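Alginate lyase, family PL7 (PDB 4BE3) cleaves alginate as an exolytic lyase of family PL7, probably acting on its poly-mannuronate stretches among others. Local coordinates at residues Ala157-Asp162 against Lys208-Thr213. Residues are numbered along the deposited sequence; the frame is centred on the assembly and turned at random.
Sequences AVWGYD and KTIKFT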
# COMPACT_ATOMS: atom_id res chain seq x y z
N ALA A 157 -17.64 -14.02 18.68
CA ALA A 157 -16.85 -15.15 19.11
C ALA A 157 -16.23 -16.01 18.02
O ALA A 157 -16.87 -16.16 16.91
CB ALA A 157 -17.73 -16.07 19.95
N VAL A 158 -14.98 -16.42 18.22
CA VAL A 158 -14.39 -17.40 17.29
C VAL A 158 -14.47 -18.79 17.94
O VAL A 158 -15.23 -19.72 17.41
CB VAL A 158 -12.85 -17.05 17.00
CG1 VAL A 158 -12.31 -18.10 16.02
CG2 VAL A 158 -12.92 -15.64 16.36
N TRP A 159 -13.73 -19.02 19.02
CA TRP A 159 -13.82 -20.32 19.81
C TRP A 159 -14.09 -19.81 21.21
O TRP A 159 -13.37 -18.95 21.76
CB TRP A 159 -12.48 -21.00 19.85
CG TRP A 159 -12.08 -21.40 18.42
CD1 TRP A 159 -12.72 -22.30 17.57
CD2 TRP A 159 -10.89 -20.98 17.77
NE1 TRP A 159 -11.99 -22.43 16.36
CE2 TRP A 159 -10.85 -21.64 16.46
CE3 TRP A 159 -9.86 -20.07 18.15
CZ2 TRP A 159 -9.85 -21.39 15.53
CZ3 TRP A 159 -8.79 -19.85 17.19
CH2 TRP A 159 -8.81 -20.51 15.89
N GLY A 160 -15.23 -20.26 21.80
CA GLY A 160 -15.44 -19.81 23.17
C GLY A 160 -16.47 -18.68 23.20
O GLY A 160 -17.38 -18.62 22.33
N TYR A 161 -16.22 -17.75 24.10
CA TYR A 161 -17.17 -16.67 24.30
C TYR A 161 -16.74 -15.40 23.53
O TYR A 161 -15.60 -15.29 23.05
CB TYR A 161 -17.09 -16.21 25.73
CG TYR A 161 -17.53 -17.34 26.71
CD1 TYR A 161 -18.63 -18.16 26.40
CD2 TYR A 161 -16.80 -17.52 27.88
CE1 TYR A 161 -19.04 -19.23 27.32
CE2 TYR A 161 -17.25 -18.51 28.83
CZ TYR A 161 -18.38 -19.28 28.49
OH TYR A 161 -18.81 -20.29 29.41
N ASP A 162 -17.65 -14.49 23.35
CA ASP A 162 -17.22 -13.11 22.90
C ASP A 162 -16.98 -12.21 24.18
O ASP A 162 -17.05 -12.73 25.31
CB ASP A 162 -18.22 -12.48 21.92
CG ASP A 162 -19.57 -12.26 22.53
OD1 ASP A 162 -19.70 -11.79 23.70
OD2 ASP A 162 -20.54 -12.58 21.82
N LYS A 208 -12.52 -26.20 14.86
CA LYS A 208 -13.09 -25.85 13.57
C LYS A 208 -12.42 -24.58 13.03
O LYS A 208 -12.08 -23.67 13.76
CB LYS A 208 -14.56 -25.44 13.69
CG LYS A 208 -15.52 -26.54 14.18
CD LYS A 208 -15.60 -27.78 13.29
CE LYS A 208 -16.58 -28.82 13.87
NZ LYS A 208 -17.12 -29.63 12.75
N THR A 209 -12.19 -24.56 11.73
CA THR A 209 -11.68 -23.28 11.10
C THR A 209 -12.89 -22.39 10.93
O THR A 209 -13.96 -22.81 10.39
CB THR A 209 -11.12 -23.65 9.71
OG1 THR A 209 -9.91 -24.36 9.92
CG2 THR A 209 -10.79 -22.37 8.95
N ILE A 210 -12.78 -21.15 11.32
CA ILE A 210 -13.93 -20.30 11.36
C ILE A 210 -13.66 -19.07 10.49
O ILE A 210 -12.54 -18.51 10.61
CB ILE A 210 -14.12 -19.70 12.74
CG1 ILE A 210 -14.07 -20.74 13.91
CG2 ILE A 210 -15.47 -18.95 12.78
CD1 ILE A 210 -15.17 -21.69 13.80
N LYS A 211 -14.58 -18.71 9.62
CA LYS A 211 -14.32 -17.57 8.68
C LYS A 211 -15.35 -16.50 8.88
O LYS A 211 -16.56 -16.84 9.21
CB LYS A 211 -14.48 -18.12 7.25
CG LYS A 211 -13.25 -19.02 6.86
CD LYS A 211 -13.36 -19.41 5.37
CE LYS A 211 -12.22 -20.46 5.21
NZ LYS A 211 -12.07 -20.99 3.83
N PHE A 212 -15.04 -15.23 8.58
CA PHE A 212 -16.03 -14.15 8.69
C PHE A 212 -15.80 -13.20 7.48
O PHE A 212 -14.65 -13.07 7.04
CB PHE A 212 -15.81 -13.27 9.93
CG PHE A 212 -15.95 -14.07 11.22
CD1 PHE A 212 -17.21 -14.24 11.79
CD2 PHE A 212 -14.86 -14.71 11.75
CE1 PHE A 212 -17.34 -15.04 12.97
CE2 PHE A 212 -14.98 -15.55 12.94
CZ PHE A 212 -16.27 -15.65 13.53
N THR A 213 -16.82 -12.46 7.13
CA THR A 213 -16.68 -11.41 6.04
C THR A 213 -17.22 -10.17 6.61
O THR A 213 -18.40 -10.14 7.12
CB THR A 213 -17.44 -11.81 4.79
OG1 THR A 213 -16.91 -13.02 4.32
CG2 THR A 213 -17.38 -10.71 3.70
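Trp-159 and Lys-208 are joined by the one hydrogen bond of this contact. The indole NE1 donates to the backbone O of Lys-208 over 2.9 Å. The N-H to O angle is 155°. The acceptor lies almost in the indole plane, and the donor sits in the plane of the carbonyl group, a geometry that would help hold the indole in this rotation. The ring of His-207 also meets the indole.

The remaining contacts are mostly apolar. Val-158 CG1 meets Ile-210 CG1 at 3.8 Å, the two side chains lying alongside each other and pointing opposite ways. The same CG1, anti to the backbone N (chi1 -179°), lies over the centre of the neighbouring indole, 3.6 Å above its plane. Ile-210 CG1 approaches Trp-159 NE1 at 3.6 Å. An alanine in place of Trp-159 would probably leave the Lys-208 carbonyl without this donor and open a gap beside Ile-210 and Val-158 CG1.

Val-158 and Trp-159 both bond through their backbones to Val-136, two residues against one, as in a classic beta bulge, where the chain turns a corner after strand 153-157. Strand 153-157 belongs to one antiparallel sheet; strand 210-215 is an edge strand, within this chain, of the second. The contact thus joins the two sheets of the concanavalin-like beta-sandwich near one margin.

Phe-212 packs on the other branch of Val-158, with CE2 4.0 Å from CG2. Phe-212 CZ comes within 3.5 Å of Ala-157 O, an ordinary van der Waals contact with a polar atom. Trp-138, from strand 133-141, meets the Phe-212 ring edge-to-face.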